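Local coordinates for protein GCN5-related N-acetyltransferase (Brucella melitensis biovar Abortus 2308, PDB 3TCV) that probably transfers an acetyl group from acetyl-CoA to an amine, perhaps a protein N-terminus, as a member of the GNAT family, at residues S93-D105 with V111-A123. Numbering follows the deposited sequence.
Sequences SKSDDPLFFAVID and VAGRQALMRIDPA
The carboxylate of D97 grips the corner of the chain at R119 by two backbone amides: OD1 takes the R119 N-H through its syn lone pair (OD1–N 2.9 Å), and OD2 takes the straighter bond from I120 N (3.0 Å, 168°), tilted from the carboxylate plane. With chi1 at -171°, CG lies trans to the D97 nitrogen, which carries both oxygens to these amides. After the cis peptide bond, P98 lays CB on A116 CB (3.6 Å) and M118 CB. L99 and L117 exchange backbone hydrogen bonds, as do F101 and Q115. Between them, the F100 ring receives A116 CB over the centre of one face (CH-pi, 4.0 Å to the centroid), while R114 NH1 lies at its edge, hydrogen-bonded to S131 O. Strands 99-105 and 110-121 form an antiparallel hairpin in the central sheet of the GNAT fold, flanked by strand 44-48 beside the first and strand 126-134 beside the second. V103 sends CG2 across the Q115 side chain at about a right angle, 3.7 Å from OE1, which W134 NE1 holds. The V103 carbonyl meets A112 N (O–N 2.7 Å) and, weakly, G113 N; these two residues both face V103, a classic beta bulge. Past this shift in register, I104 CG1 packs obliquely against V111 CG2 (4.0 Å), and D105 CB rests on A112 CB.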
ATOM      1  N   SER B  93      -9.739   5.881  20.219  1.00 22.84           N
ATOM      2  CA  SER B  93     -10.472   4.875  21.012  1.00 23.43           C
ATOM      3  C   SER B  93     -11.656   4.254  20.244  1.00 24.12           C
ATOM      4  O   SER B  93     -11.932   3.041  20.366  1.00 25.11           O
ATOM      5  CB  SER B  93     -10.952   5.496  22.330  1.00 24.45           C
ATOM      6  OG  SER B  93      -9.852   5.959  23.111  1.00 24.64           O
ATOM      7  N   LYS B  94     -12.336   5.083  19.447  1.00 24.21           N
ATOM      8  CA  LYS B  94     -13.497   4.666  18.650  1.00 24.63           C
ATOM      9  C   LYS B  94     -13.117   4.021  17.299  1.00 24.52           C
ATOM     10  O   LYS B  94     -13.915   3.273  16.738  1.00 24.27           O
ATOM     11  CB  LYS B  94     -14.444   5.861  18.424  1.00 25.30           C
ATOM     12  N   SER B  95     -11.921   4.319  16.781  1.00 23.62           N
ATOM     13  CA  SER B  95     -11.478   3.850  15.455  1.00 23.52           C
ATOM     14  C   SER B  95     -11.478   2.320  15.321  1.00 23.98           C
ATOM     15  O   SER B  95     -11.065   1.613  16.246  1.00 23.67           O
ATOM     16  CB  SER B  95     -10.051   4.349  15.193  1.00 23.10           C
ATOM     17  OG  SER B  95      -9.604   4.042  13.890  1.00 23.08           O
ATOM     18  N   ASP B  96     -11.911   1.801  14.173  1.00 23.91           N
ATOM     19  CA  ASP B  96     -11.797   0.353  13.930  1.00 25.01           C
ATOM     20  C   ASP B  96     -10.580   0.028  13.056  1.00 23.66           C
ATOM     21  O   ASP B  96     -10.115  -1.111  13.031  1.00 23.31           O
ATOM     22  CB  ASP B  96     -13.076  -0.226  13.307  1.00 27.02           C
ATOM     23  CG  ASP B  96     -14.254  -0.252  14.281  1.00 28.65           C
ATOM     24  OD1 ASP B  96     -15.382  -0.408  13.786  1.00 32.67           O
ATOM     25  OD2 ASP B  96     -14.069  -0.127  15.515  1.00 28.85           O
ATOM     26  N   ASP B  97     -10.096   1.014  12.317  1.00 22.88           N
ATOM     27  CA  ASP B  97      -8.863   0.870  11.560  1.00 22.07           C
ATOM     28  C   ASP B  97      -8.245   2.257  11.408  1.00 21.24           C
ATOM     29  O   ASP B  97      -8.758   3.065  10.635  1.00 22.11           O
ATOM     30  CB  ASP B  97      -9.154   0.255  10.187  1.00 22.51           C
ATOM     31  CG  ASP B  97      -7.881  -0.128   9.428  1.00 22.43           C
ATOM     32  OD1 ASP B  97      -6.800   0.403   9.775  1.00 21.09           O
ATOM     33  OD2 ASP B  97      -7.992  -0.935   8.468  1.00 22.64           O
ATOM     34  N   PRO B  98      -7.160   2.550  12.141  1.00 19.97           N
ATOM     35  CA  PRO B  98      -6.432   1.633  13.012  1.00 19.19           C
ATOM     36  C   PRO B  98      -7.231   1.217  14.233  1.00 19.32           C
ATOM     37  O   PRO B  98      -8.015   2.016  14.758  1.00 20.28           O
ATOM     38  CB  PRO B  98      -5.217   2.453  13.460  1.00 18.83           C
ATOM     39  CG  PRO B  98      -5.115   3.583  12.492  1.00 19.11           C
ATOM     40  CD  PRO B  98      -6.532   3.882  12.122  1.00 19.54           C
ATOM     41  N   LEU B  99      -6.974   0.005  14.707  1.00 18.84           N
ATOM     42  CA  LEU B  99      -7.542  -0.513  15.940  1.00 18.62           C
ATOM     43  C   LEU B  99      -6.503  -0.348  17.033  1.00 18.49           C
ATOM     44  O   LEU B  99      -5.508  -1.094  17.092  1.00 18.83           O
ATOM     45  CB  LEU B  99      -7.927  -1.987  15.786  1.00 18.67           C
ATOM     46  CG  LEU B  99      -8.745  -2.622  16.923  1.00 19.05           C
ATOM     47  CD1 LEU B  99     -10.114  -1.964  17.077  1.00 18.94           C
ATOM     48  CD2 LEU B  99      -8.915  -4.117  16.668  1.00 18.65           C
ATOM     49  N   PHE B 100      -6.755   0.595  17.928  1.00 18.82           N
ATOM     50  CA  PHE B 100      -5.782   0.988  18.935  1.00 18.50           C
ATOM     51  C   PHE B 100      -5.862   0.207  20.214  1.00 19.15           C
ATOM     52  O   PHE B 100      -6.953  -0.131  20.693  1.00 19.47           O
ATOM     53  CB  PHE B 100      -5.907   2.489  19.268  1.00 18.85           C
ATOM     54  CG  PHE B 100      -5.280   3.389  18.251  1.00 18.57           C
ATOM     55  CD1 PHE B 100      -3.949   3.783  18.375  1.00 18.42           C
ATOM     56  CD2 PHE B 100      -6.014   3.865  17.182  1.00 18.77           C
ATOM     57  CE1 PHE B 100      -3.367   4.625  17.449  1.00 18.38           C
ATOM     58  CE2 PHE B 100      -5.439   4.706  16.245  1.00 18.76           C
ATOM     59  CZ  PHE B 100      -4.114   5.095  16.383  1.00 18.86           C
ATOM     60  N   PHE B 101      -4.676  -0.024  20.776  1.00 18.82           N
ATOM     61  CA  PHE B 101      -4.494  -0.633  22.084  1.00 19.24           C
ATOM     62  C   PHE B 101      -3.578   0.211  22.941  1.00 19.36           C
ATOM     63  O   PHE B 101      -2.527   0.682  22.474  1.00 18.32           O
ATOM     64  CB  PHE B 101      -3.876  -2.031  21.934  1.00 19.52           C
ATOM     65  CG  PHE B 101      -4.796  -3.009  21.279  1.00 20.18           C
ATOM     66  CD1 PHE B 101      -5.454  -3.976  22.040  1.00 20.67           C
ATOM     67  CD2 PHE B 101      -5.052  -2.947  19.909  1.00 20.16           C
ATOM     68  CE1 PHE B 101      -6.358  -4.851  21.444  1.00 20.85           C
ATOM     69  CE2 PHE B 101      -5.950  -3.829  19.316  1.00 20.31           C
ATOM     70  CZ  PHE B 101      -6.596  -4.778  20.079  1.00 20.66           C
ATOM     71  N   ALA B 102      -3.941   0.370  24.207  1.00 19.69           N
ATOM     72  CA  ALA B 102      -3.019   0.919  25.187  1.00 20.27           C
ATOM     73  C   ALA B 102      -2.030  -0.165  25.536  1.00 20.84           C
ATOM     74  O   ALA B 102      -2.411  -1.349  25.667  1.00 21.44           O
ATOM     75  CB  ALA B 102      -3.750   1.384  26.438  1.00 21.11           C
ATOM     76  N   VAL B 103      -0.774   0.235  25.726  1.00 20.74           N
ATOM     77  CA  VAL B 103       0.297  -0.678  26.104  1.00 21.15           C
ATOM     78  C   VAL B 103       0.626  -0.367  27.564  1.00 22.07           C
ATOM     79  O   VAL B 103       1.140   0.717  27.880  1.00 21.89           O
ATOM     80  CB  VAL B 103       1.561  -0.497  25.229  1.00 20.64           C
ATOM     81  CG1 VAL B 103       2.623  -1.530  25.587  1.00 20.30           C
ATOM     82  CG2 VAL B 103       1.210  -0.587  23.745  1.00 19.89           C
ATOM     83  N   ILE B 104       0.306  -1.316  28.441  1.00 23.10           N
ATOM     84  CA  ILE B 104       0.458  -1.141  29.886  1.00 24.38           C
ATOM     85  C   ILE B 104       1.709  -1.847  30.406  1.00 24.46           C
ATOM     86  O   ILE B 104       1.870  -3.041  30.248  1.00 25.08           O
ATOM     87  CB  ILE B 104      -0.784  -1.653  30.648  1.00 25.90           C
ATOM     88  CG1 ILE B 104      -2.005  -0.763  30.350  1.00 26.95           C
ATOM     89  CG2 ILE B 104      -0.541  -1.621  32.151  1.00 25.94           C
ATOM     90  CD1 ILE B 104      -3.182  -1.458  29.704  1.00 28.39           C
ATOM     91  N   ASP B 105       2.595  -1.096  31.029  1.00 25.30           N
ATOM     92  CA  ASP B 105       3.790  -1.666  31.632  1.00 26.11           C
ATOM     93  C   ASP B 105       3.386  -2.343  32.937  1.00 27.44           C
ATOM     94  O   ASP B 105       2.916  -1.675  33.870  1.00 27.48           O
ATOM     95  CB  ASP B 105       4.809  -0.560  31.913  1.00 26.66           C
ATOM     96  CG  ASP B 105       6.008  -1.047  32.709  1.00 27.41           C
ATOM     97  OD1 ASP B 105       6.705  -1.973  32.229  1.00 28.32           O
ATOM     98  OD2 ASP B 105       6.256  -0.486  33.802  1.00 28.16           O
ATOM     99  N   VAL B 111      -0.025   2.924  31.958  1.00 23.89           N
ATOM    100  CA  VAL B 111      -0.030   2.983  30.497  1.00 22.74           C
ATOM    101  C   VAL B 111       1.300   3.595  30.081  1.00 21.68           C
ATOM    102  O   VAL B 111       1.722   4.631  30.608  1.00 22.29           O
ATOM    103  CB  VAL B 111      -1.207   3.814  29.961  1.00 22.93           C
ATOM    104  CG1 VAL B 111      -1.103   3.980  28.436  1.00 21.53           C
ATOM    105  CG2 VAL B 111      -2.547   3.197  30.398  1.00 23.51           C
ATOM    106  N   ALA B 112       1.990   2.916  29.177  1.00 20.57           N
ATOM    107  CA  ALA B 112       3.330   3.337  28.767  1.00 19.75           C
ATOM    108  C   ALA B 112       3.391   3.790  27.314  1.00 18.51           C
ATOM    109  O   ALA B 112       4.366   4.386  26.896  1.00 18.23           O
ATOM    110  CB  ALA B 112       4.309   2.197  28.997  1.00 19.41           C
ATOM    111  N   GLY B 113       2.343   3.515  26.565  1.00 17.89           N
ATOM    112  CA  GLY B 113       2.299   3.870  25.156  1.00 17.04           C
ATOM    113  C   GLY B 113       1.068   3.343  24.495  1.00 16.72           C
ATOM    114  O   GLY B 113       0.085   2.960  25.162  1.00 16.57           O
ATOM    115  N   ARG B 114       1.108   3.279  23.174  1.00 16.05           N
ATOM    116  CA  ARG B 114      -0.029   2.770  22.421  1.00 16.50           C
ATOM    117  C   ARG B 114       0.458   2.221  21.079  1.00 16.25           C
ATOM    118  O   ARG B 114       1.571   2.532  20.662  1.00 16.16           O
ATOM    119  CB  ARG B 114      -1.116   3.859  22.253  1.00 16.82           C
ATOM    120  CG  ARG B 114      -0.626   5.253  21.903  1.00 17.00           C
ATOM    121  CD  ARG B 114      -0.263   5.465  20.437  1.00 17.10           C
ATOM    122  NE  ARG B 114      -0.024   6.878  20.127  1.00 17.04           N
ATOM    123  CZ  ARG B 114       0.212   7.380  18.915  1.00 17.33           C
ATOM    124  NH1 ARG B 114       0.289   6.586  17.860  1.00 17.09           N
ATOM    125  NH2 ARG B 114       0.349   8.688  18.744  1.00 17.62           N
ATOM    126  N   GLN B 115      -0.368   1.392  20.450  1.00 16.48           N
ATOM    127  CA  GLN B 115      -0.050   0.794  19.147  1.00 16.35           C
ATOM    128  C   GLN B 115      -1.345   0.311  18.505  1.00 16.75           C
ATOM    129  O   GLN B 115      -2.365   0.252  19.176  1.00 17.10           O
ATOM    130  CB  GLN B 115       0.930  -0.383  19.319  1.00 16.48           C
ATOM    131  CG  GLN B 115       0.421  -1.533  20.174  1.00 16.90           C
ATOM    132  CD  GLN B 115       1.472  -2.606  20.453  1.00 17.15           C
ATOM    133  OE1 GLN B 115       2.607  -2.291  20.792  1.00 17.44           O
ATOM    134  NE2 GLN B 115       1.084  -3.882  20.349  1.00 17.01           N
ATOM    135  N   ALA B 116      -1.299  -0.055  17.227  1.00 16.28           N
ATOM    136  CA  ALA B 116      -2.514  -0.446  16.527  1.00 16.51           C
ATOM    137  C   ALA B 116      -2.275  -1.510  15.487  1.00 16.61           C
ATOM    138  O   ALA B 116      -1.175  -1.610  14.916  1.00 15.64           O
ATOM    139  CB  ALA B 116      -3.157   0.791  15.882  1.00 16.75           C
ATOM    140  N   LEU B 117      -3.303  -2.322  15.272  1.00 17.14           N
ATOM    141  CA  LEU B 117      -3.444  -3.148  14.080  1.00 17.20           C
ATOM    142  C   LEU B 117      -4.187  -2.297  13.066  1.00 17.60           C
ATOM    143  O   LEU B 117      -5.213  -1.671  13.407  1.00 18.73           O
ATOM    144  CB  LEU B 117      -4.210  -4.439  14.391  1.00 17.63           C
ATOM    145  CG  LEU B 117      -3.472  -5.427  15.317  1.00 17.74           C
ATOM    146  CD1 LEU B 117      -4.407  -6.553  15.744  1.00 18.58           C
ATOM    147  CD2 LEU B 117      -2.201  -5.980  14.643  1.00 17.47           C
ATOM    148  N   MET B 118      -3.656  -2.209  11.855  1.00 17.33           N
ATOM    149  CA  MET B 118      -4.176  -1.259  10.874  1.00 17.78           C
ATOM    150  C   MET B 118      -4.001  -1.757   9.458  1.00 18.00           C
ATOM    151  O   MET B 118      -3.336  -2.746   9.227  1.00 16.93           O
ATOM    152  CB  MET B 118      -3.493   0.108  11.041  1.00 18.03           C
ATOM    153  CG  MET B 118      -1.986   0.107  10.838  1.00 18.08           C
ATOM    154  SD  MET B 118      -1.259   1.697  11.328  1.00 18.41           S
ATOM    155  CE  MET B 118      -1.606   2.607   9.825  1.00 18.08           C
ATOM    156  N   ARG B 119      -4.580  -1.031   8.514  1.00 18.99           N
ATOM    157  CA  ARG B 119      -4.612  -1.437   7.114  1.00 19.84           C
ATOM    158  C   ARG B 119      -5.017  -2.901   7.031  1.00 19.70           C
ATOM    159  O   ARG B 119      -4.365  -3.736   6.393  1.00 19.09           O
ATOM    160  CB  ARG B 119      -3.285  -1.114   6.439  1.00 20.97           C
ATOM    161  CG  ARG B 119      -3.040   0.410   6.443  1.00 22.77           C
ATOM    162  CD  ARG B 119      -1.737   0.845   5.805  1.00 23.93           C
ATOM    163  NE  ARG B 119      -1.631   0.225   4.516  1.00 24.83           N
ATOM    164  CZ  ARG B 119      -0.980  -0.914   4.272  1.00 25.92           C
ATOM    165  NH1 ARG B 119      -0.302  -1.524   5.235  1.00 25.39           N
ATOM    166  NH2 ARG B 119      -1.006  -1.433   3.043  1.00 28.13           N
ATOM    167  N   ILE B 120      -6.147  -3.168   7.683  1.00 19.14           N
ATOM    168  CA  ILE B 120      -6.660  -4.503   7.894  1.00 19.03           C
ATOM    169  C   ILE B 120      -7.286  -5.020   6.578  1.00 19.60           C
ATOM    170  O   ILE B 120      -8.146  -4.348   5.976  1.00 19.13           O
ATOM    171  CB  ILE B 120      -7.684  -4.507   9.061  1.00 19.54           C
ATOM    172  CG1 ILE B 120      -7.058  -3.956  10.364  1.00 19.17           C
ATOM    173  CG2 ILE B 120      -8.213  -5.920   9.294  1.00 19.44           C
ATOM    174  CD1 ILE B 120      -8.076  -3.511  11.417  1.00 19.62           C
ATOM    175  N   ASP B 121      -6.806  -6.175   6.101  1.00 19.40           N
ATOM    176  CA  ASP B 121      -7.290  -6.787   4.860  1.00 19.84           C
ATOM    177  C   ASP B 121      -7.621  -8.242   5.133  1.00 19.91           C
ATOM    178  O   ASP B 121      -6.820  -9.127   4.849  1.00 18.23           O
ATOM    179  CB  ASP B 121      -6.250  -6.701   3.756  1.00 20.17           C
ATOM    180  CG  ASP B 121      -6.742  -7.302   2.435  1.00 20.64           C
ATOM    181  OD1 ASP B 121      -7.889  -7.804   2.390  1.00 21.69           O
ATOM    182  OD2 ASP B 121      -5.982  -7.276   1.450  1.00 20.92           O
ATOM    183  N   PRO B 122      -8.810  -8.496   5.695  1.00 20.20           N
ATOM    184  CA  PRO B 122      -9.231  -9.872   5.982  1.00 20.79           C
ATOM    185  C   PRO B 122      -9.321 -10.763   4.736  1.00 21.07           C
ATOM    186  O   PRO B 122      -8.993 -11.939   4.810  1.00 21.89           O
ATOM    187  CB  PRO B 122     -10.618  -9.679   6.602  1.00 21.36           C
ATOM    188  CG  PRO B 122     -10.585  -8.316   7.170  1.00 21.55           C
ATOM    189  CD  PRO B 122      -9.795  -7.511   6.191  1.00 20.82           C
ATOM    190  N   ALA B 123      -9.716 -10.197   3.597  1.00 20.98           N
ATOM    191  CA  ALA B 123      -9.873 -10.972   2.364  1.00 21.11           C
ATOM    192  C   ALA B 123      -8.603 -11.692   1.976  1.00 20.39           C
ATOM    193  O   ALA B 123      -8.633 -12.849   1.591  1.00 21.12           O
ATOM    194  CB  ALA B 123     -10.337 -10.078   1.208  1.00 21.67           C
TER